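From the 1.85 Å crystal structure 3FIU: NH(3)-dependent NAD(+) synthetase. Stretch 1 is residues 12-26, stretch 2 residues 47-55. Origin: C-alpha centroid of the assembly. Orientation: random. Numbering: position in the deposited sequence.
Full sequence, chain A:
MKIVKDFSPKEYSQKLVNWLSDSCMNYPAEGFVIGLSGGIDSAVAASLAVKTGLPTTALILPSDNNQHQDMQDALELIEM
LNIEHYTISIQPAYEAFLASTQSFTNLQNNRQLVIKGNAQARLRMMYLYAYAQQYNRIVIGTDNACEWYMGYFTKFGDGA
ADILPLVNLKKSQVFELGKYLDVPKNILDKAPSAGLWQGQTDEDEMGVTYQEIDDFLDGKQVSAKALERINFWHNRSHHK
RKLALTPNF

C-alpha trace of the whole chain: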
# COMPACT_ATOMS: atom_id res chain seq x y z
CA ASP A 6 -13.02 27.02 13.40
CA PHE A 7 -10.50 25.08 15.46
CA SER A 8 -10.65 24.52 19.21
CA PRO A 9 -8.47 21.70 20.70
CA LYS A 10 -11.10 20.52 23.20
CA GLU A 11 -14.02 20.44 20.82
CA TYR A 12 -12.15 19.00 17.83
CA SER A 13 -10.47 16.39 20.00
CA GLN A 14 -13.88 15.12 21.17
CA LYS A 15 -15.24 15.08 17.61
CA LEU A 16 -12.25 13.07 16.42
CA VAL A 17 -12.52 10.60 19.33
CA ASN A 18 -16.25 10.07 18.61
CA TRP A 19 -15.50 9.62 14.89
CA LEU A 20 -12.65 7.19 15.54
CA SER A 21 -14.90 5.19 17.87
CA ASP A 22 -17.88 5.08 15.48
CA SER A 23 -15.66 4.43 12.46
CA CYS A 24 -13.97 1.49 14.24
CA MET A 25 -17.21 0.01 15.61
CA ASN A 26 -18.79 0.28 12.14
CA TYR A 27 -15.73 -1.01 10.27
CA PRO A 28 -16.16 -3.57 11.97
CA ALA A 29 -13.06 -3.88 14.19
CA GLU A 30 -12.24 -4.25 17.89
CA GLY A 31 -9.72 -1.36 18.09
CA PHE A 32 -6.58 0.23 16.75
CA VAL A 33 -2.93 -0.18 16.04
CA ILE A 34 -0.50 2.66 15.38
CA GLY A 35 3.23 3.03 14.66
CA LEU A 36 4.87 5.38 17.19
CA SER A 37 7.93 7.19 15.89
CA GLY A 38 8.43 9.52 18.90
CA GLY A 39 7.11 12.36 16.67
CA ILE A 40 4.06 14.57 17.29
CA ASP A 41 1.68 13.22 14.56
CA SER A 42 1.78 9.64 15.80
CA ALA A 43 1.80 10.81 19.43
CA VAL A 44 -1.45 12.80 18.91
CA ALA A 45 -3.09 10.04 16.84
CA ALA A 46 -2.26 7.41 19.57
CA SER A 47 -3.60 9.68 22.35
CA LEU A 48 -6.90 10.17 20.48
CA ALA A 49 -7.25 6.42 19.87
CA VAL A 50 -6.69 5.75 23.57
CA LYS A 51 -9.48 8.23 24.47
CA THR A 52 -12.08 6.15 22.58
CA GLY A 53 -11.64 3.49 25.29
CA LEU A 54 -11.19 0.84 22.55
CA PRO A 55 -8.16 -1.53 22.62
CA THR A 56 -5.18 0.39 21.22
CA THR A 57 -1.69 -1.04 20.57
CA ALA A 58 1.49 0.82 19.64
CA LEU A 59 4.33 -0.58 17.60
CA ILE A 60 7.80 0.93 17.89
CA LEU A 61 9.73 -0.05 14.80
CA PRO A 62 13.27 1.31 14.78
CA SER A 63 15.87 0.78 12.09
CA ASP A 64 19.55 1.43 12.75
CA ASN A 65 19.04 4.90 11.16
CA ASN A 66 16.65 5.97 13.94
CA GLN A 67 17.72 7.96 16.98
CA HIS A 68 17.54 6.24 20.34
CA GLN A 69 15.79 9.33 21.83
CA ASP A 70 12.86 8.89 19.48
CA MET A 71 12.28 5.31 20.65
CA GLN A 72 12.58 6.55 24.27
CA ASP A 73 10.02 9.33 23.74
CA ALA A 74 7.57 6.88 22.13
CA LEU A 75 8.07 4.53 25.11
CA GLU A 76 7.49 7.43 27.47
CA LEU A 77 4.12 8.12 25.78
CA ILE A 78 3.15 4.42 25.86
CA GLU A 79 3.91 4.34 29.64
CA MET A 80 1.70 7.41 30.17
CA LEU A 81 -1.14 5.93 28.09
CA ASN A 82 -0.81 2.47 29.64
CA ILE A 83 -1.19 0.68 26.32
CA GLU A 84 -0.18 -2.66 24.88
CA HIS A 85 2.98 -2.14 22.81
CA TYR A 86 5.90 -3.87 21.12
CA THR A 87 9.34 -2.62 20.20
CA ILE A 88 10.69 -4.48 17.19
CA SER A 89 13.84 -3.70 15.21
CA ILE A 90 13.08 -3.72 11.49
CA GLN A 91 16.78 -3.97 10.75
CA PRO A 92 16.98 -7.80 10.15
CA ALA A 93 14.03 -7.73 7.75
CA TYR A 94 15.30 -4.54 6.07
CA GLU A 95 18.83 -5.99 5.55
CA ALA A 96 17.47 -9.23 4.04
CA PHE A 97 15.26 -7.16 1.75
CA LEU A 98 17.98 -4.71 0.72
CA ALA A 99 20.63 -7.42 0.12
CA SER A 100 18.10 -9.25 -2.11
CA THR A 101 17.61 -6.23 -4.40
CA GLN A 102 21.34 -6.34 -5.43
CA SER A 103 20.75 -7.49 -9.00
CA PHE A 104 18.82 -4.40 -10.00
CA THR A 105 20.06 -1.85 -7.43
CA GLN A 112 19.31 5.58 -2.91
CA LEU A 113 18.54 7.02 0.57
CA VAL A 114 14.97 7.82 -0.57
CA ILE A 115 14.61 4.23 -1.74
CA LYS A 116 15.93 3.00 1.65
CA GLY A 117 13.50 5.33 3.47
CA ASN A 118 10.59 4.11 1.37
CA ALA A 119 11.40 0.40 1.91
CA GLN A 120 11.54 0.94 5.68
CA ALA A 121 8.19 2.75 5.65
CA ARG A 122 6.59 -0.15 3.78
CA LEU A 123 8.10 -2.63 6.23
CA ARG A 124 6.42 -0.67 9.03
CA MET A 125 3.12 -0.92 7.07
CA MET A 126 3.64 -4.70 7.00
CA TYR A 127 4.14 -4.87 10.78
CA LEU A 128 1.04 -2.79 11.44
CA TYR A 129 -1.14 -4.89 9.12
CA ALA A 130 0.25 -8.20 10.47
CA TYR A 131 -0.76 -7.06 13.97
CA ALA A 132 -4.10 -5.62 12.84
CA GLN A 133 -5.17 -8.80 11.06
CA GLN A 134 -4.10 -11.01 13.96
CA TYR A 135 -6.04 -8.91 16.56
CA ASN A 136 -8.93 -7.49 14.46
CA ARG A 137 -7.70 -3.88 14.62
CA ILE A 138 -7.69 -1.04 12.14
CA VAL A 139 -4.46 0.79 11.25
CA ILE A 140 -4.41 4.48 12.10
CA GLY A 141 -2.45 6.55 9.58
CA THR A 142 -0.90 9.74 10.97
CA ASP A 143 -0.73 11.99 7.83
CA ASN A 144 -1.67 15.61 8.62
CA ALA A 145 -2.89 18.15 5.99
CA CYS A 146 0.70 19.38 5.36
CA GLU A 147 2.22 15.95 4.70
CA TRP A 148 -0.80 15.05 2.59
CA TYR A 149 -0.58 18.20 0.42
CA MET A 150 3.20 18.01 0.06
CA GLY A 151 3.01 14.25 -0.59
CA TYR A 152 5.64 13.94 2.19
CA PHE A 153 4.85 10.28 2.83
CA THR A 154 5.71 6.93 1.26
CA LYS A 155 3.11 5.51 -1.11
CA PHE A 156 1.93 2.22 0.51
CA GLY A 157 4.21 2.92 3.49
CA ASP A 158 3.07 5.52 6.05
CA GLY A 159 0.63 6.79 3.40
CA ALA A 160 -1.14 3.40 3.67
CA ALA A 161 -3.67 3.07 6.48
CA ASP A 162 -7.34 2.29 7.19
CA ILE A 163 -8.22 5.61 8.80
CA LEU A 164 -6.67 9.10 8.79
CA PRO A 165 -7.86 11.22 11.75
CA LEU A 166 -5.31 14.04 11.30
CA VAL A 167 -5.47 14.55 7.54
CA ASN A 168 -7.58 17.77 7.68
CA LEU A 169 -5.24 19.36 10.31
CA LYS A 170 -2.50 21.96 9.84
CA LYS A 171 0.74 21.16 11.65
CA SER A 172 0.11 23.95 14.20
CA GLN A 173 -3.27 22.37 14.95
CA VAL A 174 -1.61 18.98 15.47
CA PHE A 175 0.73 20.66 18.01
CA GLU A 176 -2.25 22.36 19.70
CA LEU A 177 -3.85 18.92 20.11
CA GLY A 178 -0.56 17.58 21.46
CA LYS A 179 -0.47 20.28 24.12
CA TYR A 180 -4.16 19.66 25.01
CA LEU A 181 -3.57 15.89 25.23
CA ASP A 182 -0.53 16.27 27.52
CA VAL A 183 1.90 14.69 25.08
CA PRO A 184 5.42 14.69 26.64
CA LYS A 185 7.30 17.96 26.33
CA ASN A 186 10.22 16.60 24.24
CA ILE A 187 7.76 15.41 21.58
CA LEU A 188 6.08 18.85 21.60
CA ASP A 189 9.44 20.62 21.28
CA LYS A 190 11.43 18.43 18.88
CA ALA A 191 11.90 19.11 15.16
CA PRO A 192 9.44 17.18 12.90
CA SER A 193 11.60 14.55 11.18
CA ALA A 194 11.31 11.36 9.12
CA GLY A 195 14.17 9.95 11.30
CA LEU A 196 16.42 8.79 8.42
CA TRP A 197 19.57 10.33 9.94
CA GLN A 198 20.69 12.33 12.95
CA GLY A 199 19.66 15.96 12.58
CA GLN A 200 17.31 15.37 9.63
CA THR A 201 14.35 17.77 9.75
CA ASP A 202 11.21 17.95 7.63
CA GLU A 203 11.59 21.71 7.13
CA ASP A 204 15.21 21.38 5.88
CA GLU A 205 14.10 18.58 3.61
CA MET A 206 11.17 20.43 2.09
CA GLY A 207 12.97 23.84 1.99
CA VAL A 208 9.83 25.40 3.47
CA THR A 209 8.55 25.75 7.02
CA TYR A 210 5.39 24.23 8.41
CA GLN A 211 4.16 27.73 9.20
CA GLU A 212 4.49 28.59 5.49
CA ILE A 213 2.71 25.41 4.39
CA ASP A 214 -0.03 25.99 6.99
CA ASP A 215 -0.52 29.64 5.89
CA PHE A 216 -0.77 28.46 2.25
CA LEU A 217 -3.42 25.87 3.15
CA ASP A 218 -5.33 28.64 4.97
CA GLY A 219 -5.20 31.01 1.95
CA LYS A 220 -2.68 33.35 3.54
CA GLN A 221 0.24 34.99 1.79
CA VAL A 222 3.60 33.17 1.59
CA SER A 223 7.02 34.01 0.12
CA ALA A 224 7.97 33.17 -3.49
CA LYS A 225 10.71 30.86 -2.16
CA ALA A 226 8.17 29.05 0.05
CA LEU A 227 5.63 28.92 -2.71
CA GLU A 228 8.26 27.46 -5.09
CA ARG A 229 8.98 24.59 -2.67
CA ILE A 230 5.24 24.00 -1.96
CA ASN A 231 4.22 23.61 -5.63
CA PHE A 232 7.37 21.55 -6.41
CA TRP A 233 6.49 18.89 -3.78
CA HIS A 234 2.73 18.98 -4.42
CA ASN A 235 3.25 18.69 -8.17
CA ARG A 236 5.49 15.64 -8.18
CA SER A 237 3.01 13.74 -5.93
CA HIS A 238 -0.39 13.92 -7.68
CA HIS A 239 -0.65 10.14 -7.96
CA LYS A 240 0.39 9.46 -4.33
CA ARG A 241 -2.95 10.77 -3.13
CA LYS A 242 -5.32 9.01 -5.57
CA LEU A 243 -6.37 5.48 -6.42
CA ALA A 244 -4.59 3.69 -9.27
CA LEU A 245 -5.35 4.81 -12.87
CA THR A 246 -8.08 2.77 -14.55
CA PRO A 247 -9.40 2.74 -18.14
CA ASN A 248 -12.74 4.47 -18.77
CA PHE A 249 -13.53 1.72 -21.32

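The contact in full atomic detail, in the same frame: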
# COMPACT_ATOMS: atom_id res chain seq x y z
N TYR A 12 -12.64 19.82 18.94
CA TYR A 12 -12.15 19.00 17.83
C TYR A 12 -11.68 17.63 18.32
O TYR A 12 -12.02 16.61 17.74
CB TYR A 12 -11.03 19.69 17.04
CG TYR A 12 -10.87 19.13 15.65
CD1 TYR A 12 -11.66 19.60 14.59
CD2 TYR A 12 -9.98 18.08 15.38
CE1 TYR A 12 -11.55 19.06 13.30
CE2 TYR A 12 -9.86 17.53 14.07
CZ TYR A 12 -10.65 18.03 13.05
OH TYR A 12 -10.54 17.51 11.77
N SER A 13 -10.89 17.62 19.39
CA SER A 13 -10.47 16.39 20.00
C SER A 13 -11.65 15.45 20.26
O SER A 13 -11.60 14.28 19.89
CB SER A 13 -9.71 16.68 21.29
OG SER A 13 -9.12 15.51 21.78
N GLN A 14 -12.73 15.96 20.86
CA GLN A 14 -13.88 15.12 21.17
C GLN A 14 -14.57 14.63 19.91
O GLN A 14 -15.03 13.48 19.86
CB GLN A 14 -14.88 15.83 22.08
CG GLN A 14 -15.97 14.90 22.62
CD GLN A 14 -15.38 13.69 23.33
OE1 GLN A 14 -14.64 13.83 24.31
NE2 GLN A 14 -15.68 12.49 22.83
N LYS A 15 -14.64 15.48 18.89
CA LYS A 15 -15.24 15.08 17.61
C LYS A 15 -14.45 13.95 16.97
O LYS A 15 -15.03 12.97 16.51
CB LYS A 15 -15.37 16.26 16.66
CG LYS A 15 -16.61 17.10 16.92
CD LYS A 15 -16.50 18.47 16.29
CE LYS A 15 -17.71 19.32 16.68
NZ LYS A 15 -17.37 20.72 17.05
N LEU A 16 -13.13 14.07 16.99
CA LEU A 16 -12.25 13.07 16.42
C LEU A 16 -12.34 11.73 17.15
O LEU A 16 -12.42 10.67 16.53
CB LEU A 16 -10.83 13.61 16.45
CG LEU A 16 -9.96 13.47 15.20
CD1 LEU A 16 -10.79 13.44 13.90
CD2 LEU A 16 -8.91 14.56 15.21
N VAL A 17 -12.38 11.80 18.49
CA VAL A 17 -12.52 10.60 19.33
C VAL A 17 -13.85 9.87 19.03
O VAL A 17 -13.88 8.64 18.90
CB VAL A 17 -12.40 10.95 20.86
CG1 VAL A 17 -12.73 9.74 21.70
CG2 VAL A 17 -10.97 11.44 21.20
N ASN A 18 -14.93 10.64 18.93
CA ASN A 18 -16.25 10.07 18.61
C ASN A 18 -16.23 9.41 17.23
O ASN A 18 -16.68 8.27 17.07
CB ASN A 18 -17.33 11.16 18.64
CG ASN A 18 -17.64 11.66 20.05
OD1 ASN A 18 -17.43 10.96 21.04
ND2 ASN A 18 -18.15 12.89 20.13
N TRP A 19 -15.64 10.12 16.26
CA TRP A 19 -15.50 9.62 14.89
C TRP A 19 -14.62 8.37 14.81
O TRP A 19 -14.98 7.38 14.15
CB TRP A 19 -14.98 10.74 13.99
CG TRP A 19 -14.73 10.33 12.56
CD1 TRP A 19 -15.66 10.20 11.57
CD2 TRP A 19 -13.47 9.99 11.97
NE1 TRP A 19 -15.06 9.81 10.39
CE2 TRP A 19 -13.71 9.68 10.61
CE3 TRP A 19 -12.15 9.94 12.45
CZ2 TRP A 19 -12.69 9.30 9.74
CZ3 TRP A 19 -11.13 9.57 11.59
CH2 TRP A 19 -11.41 9.26 10.24
N LEU A 20 -13.48 8.38 15.49
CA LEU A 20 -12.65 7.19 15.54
C LEU A 20 -13.42 6.01 16.12
O LEU A 20 -13.40 4.91 15.54
CB LEU A 20 -11.37 7.43 16.35
CG LEU A 20 -10.25 8.20 15.66
CD1 LEU A 20 -9.19 8.58 16.68
CD2 LEU A 20 -9.64 7.43 14.46
N SER A 21 -14.12 6.24 17.23
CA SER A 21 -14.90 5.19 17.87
C SER A 21 -15.97 4.61 16.94
O SER A 21 -16.00 3.41 16.74
CB SER A 21 -15.53 5.67 19.18
OG SER A 21 -16.11 4.55 19.80
N ASP A 22 -16.80 5.48 16.37
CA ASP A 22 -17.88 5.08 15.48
C ASP A 22 -17.32 4.40 14.24
O ASP A 22 -17.82 3.36 13.82
CB ASP A 22 -18.72 6.29 15.04
CG ASP A 22 -19.58 6.91 16.16
OD1 ASP A 22 -20.13 8.01 15.94
OD2 ASP A 22 -19.72 6.30 17.26
N SER A 23 -16.28 4.99 13.65
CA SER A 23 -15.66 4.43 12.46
C SER A 23 -15.16 3.01 12.72
O SER A 23 -15.36 2.13 11.90
CB SER A 23 -14.53 5.33 11.96
OG SER A 23 -15.07 6.55 11.46
N CYS A 24 -14.54 2.79 13.88
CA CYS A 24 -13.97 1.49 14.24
C CYS A 24 -15.05 0.45 14.52
O CYS A 24 -15.03 -0.66 13.96
CB CYS A 24 -13.03 1.64 15.42
SG CYS A 24 -12.23 0.15 15.96
N MET A 25 -16.00 0.81 15.38
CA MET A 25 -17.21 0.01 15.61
C MET A 25 -17.86 -0.42 14.29
O MET A 25 -18.12 -1.62 14.08
CB MET A 25 -18.23 0.80 16.44
CG MET A 25 -17.83 1.02 17.89
SD MET A 25 -17.54 -0.55 18.71
CE MET A 25 -19.21 -1.22 18.73
N ASN A 26 -18.10 0.54 13.40
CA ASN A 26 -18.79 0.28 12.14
C ASN A 26 -17.95 -0.39 11.06
O ASN A 26 -18.47 -0.74 10.00
CB ASN A 26 -19.40 1.57 11.56
CG ASN A 26 -20.51 2.15 12.43
OD1 ASN A 26 -20.77 3.36 12.39
ND2 ASN A 26 -21.17 1.29 13.22
N SER A 47 -2.85 9.08 21.24
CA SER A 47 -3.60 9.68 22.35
C SER A 47 -5.11 9.75 22.08
O SER A 47 -5.93 9.43 22.95
CB SER A 47 -3.06 11.07 22.66
OG SER A 47 -1.67 11.01 23.01
N LEU A 48 -5.49 10.17 20.87
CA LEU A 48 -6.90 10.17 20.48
C LEU A 48 -7.50 8.77 20.49
O LEU A 48 -8.61 8.56 21.01
CB LEU A 48 -7.07 10.82 19.10
CG LEU A 48 -6.68 12.30 18.96
CD1 LEU A 48 -6.58 12.69 17.48
CD2 LEU A 48 -7.67 13.21 19.67
N ALA A 49 -6.77 7.80 19.92
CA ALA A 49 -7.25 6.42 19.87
C ALA A 49 -7.52 5.94 21.29
O ALA A 49 -8.60 5.38 21.57
CB ALA A 49 -6.23 5.51 19.23
N VAL A 50 -6.56 6.18 22.18
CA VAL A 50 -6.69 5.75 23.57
C VAL A 50 -7.96 6.32 24.23
O VAL A 50 -8.62 5.62 24.99
CB VAL A 50 -5.44 6.09 24.41
CG1 VAL A 50 -5.72 5.80 25.87
CG2 VAL A 50 -4.28 5.23 23.92
N LYS A 51 -8.29 7.57 23.90
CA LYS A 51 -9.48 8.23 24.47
C LYS A 51 -10.82 7.61 24.07
O LYS A 51 -11.82 7.83 24.76
CB LYS A 51 -9.48 9.71 24.12
CG LYS A 51 -8.44 10.52 24.90
CD LYS A 51 -8.98 11.87 25.30
CE LYS A 51 -8.03 12.57 26.24
NZ LYS A 51 -8.00 11.91 27.58
N THR A 52 -10.85 6.86 22.97
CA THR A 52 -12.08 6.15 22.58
C THR A 52 -12.45 5.05 23.58
O THR A 52 -13.57 4.57 23.57
CB THR A 52 -11.95 5.42 21.20
OG1 THR A 52 -11.04 4.33 21.32
CG2 THR A 52 -11.52 6.38 20.07
N GLY A 53 -11.48 4.64 24.40
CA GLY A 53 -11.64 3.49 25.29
C GLY A 53 -11.59 2.13 24.60
O GLY A 53 -11.77 1.10 25.26
N LEU A 54 -11.37 2.11 23.28
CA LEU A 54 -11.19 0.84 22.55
C LEU A 54 -9.74 0.37 22.63
O LEU A 54 -8.85 1.20 22.74
CB LEU A 54 -11.63 0.99 21.10
CG LEU A 54 -13.09 1.39 20.84
CD1 LEU A 54 -13.24 1.91 19.41
CD2 LEU A 54 -14.01 0.21 21.08
N PRO A 55 -9.51 -0.96 22.61
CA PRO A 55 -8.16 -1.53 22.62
C PRO A 55 -7.26 -0.82 21.61
O PRO A 55 -7.65 -0.62 20.47
CB PRO A 55 -8.38 -2.98 22.21
CG PRO A 55 -9.75 -3.32 22.76
CD PRO A 55 -10.55 -2.02 22.61

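Stretch 2 enters the contact as the last part of a helix, which crosses the helix of residues 12-25 with an angle of 66° between their N-to-C directions and a closest axis approach of 8.7 Å. No hydrogen bond spans the two stretches, so the 490 Å² buried between them, both sides summed, reflects packing rather than polar pairing.

Ser-47 lies out of reach of stretch 1. Leu-48 follows with its CA-to-CB bond toward the other helix and, with 92 Å² covered, makes the largest single contribution. Its side chain, in the m, t rotamer, is a knob in a hole formed by Ser-13, Leu-16, Val-17 and Leu-20. The distances place it among all four: Leu-48 CD2 is 3.4 Å from Ser-13 OG and 4.0 Å from Val-17 CG2, Leu-48 CD1 is 3.8 Å from Leu-16 CD2, and Leu-48 CB is 3.9 Å from Leu-20 CD1. The approach to Ser-13 OG is close, but a methyl carbon offers no conventional hydrogen bond.

Ala-49 and Val-50 both direct CB away from stretch 1. Ala-49 still touches it through the backbone, its N lying 4.1 Å from Leu-20 CD1. Lys-51 starts toward the partner, with CB 3.7 Å from Val-17 CG2, but the end of its side chain leads away; the contact therefore uses the aliphatic base of the lysine and not its charge.

Thr-52 lies where the CA atoms of the two stretches come nearest, Thr-52 CA being 5.5 Å from Val-17 CA. Its methyl CG2 packs against the helix, 3.5 Å from Val-17 O, 3.9 Å from Leu-20 CB and 3.9 Å from Ser-21 N. The hydroxyl is engaged within its own stretch: Thr-52 OG1 donates to Ala-49 O at 2.7 Å and accepts from Leu-54 N at 3.0 Å, with an N-H...acceptor angle of 162°. These bonds tie the turn back to the preceding helix while the methyl group serves the interface.

Gly-53 leaves helical geometry with phi/psi of 75/2°, a positive phi that by itself favours glycine, and makes no contact with stretch 1. Beyond it, Leu-54 adopts an extended backbone (-85/149°) and again points CB toward the helix, with 73 Å² covered. Its CD1 lies 3.9 Å from Ser-21 OG and 4.0 Å from Cys-24 SG, while its CD2 is 4.3 Å from Met-25 SD, a looser approach. The contact has thus advanced along stretch 1 from the Ser-13 to Leu-20 pocket of Leu-48. Pro-55 is out of reach, and the contact ends at Leu-54.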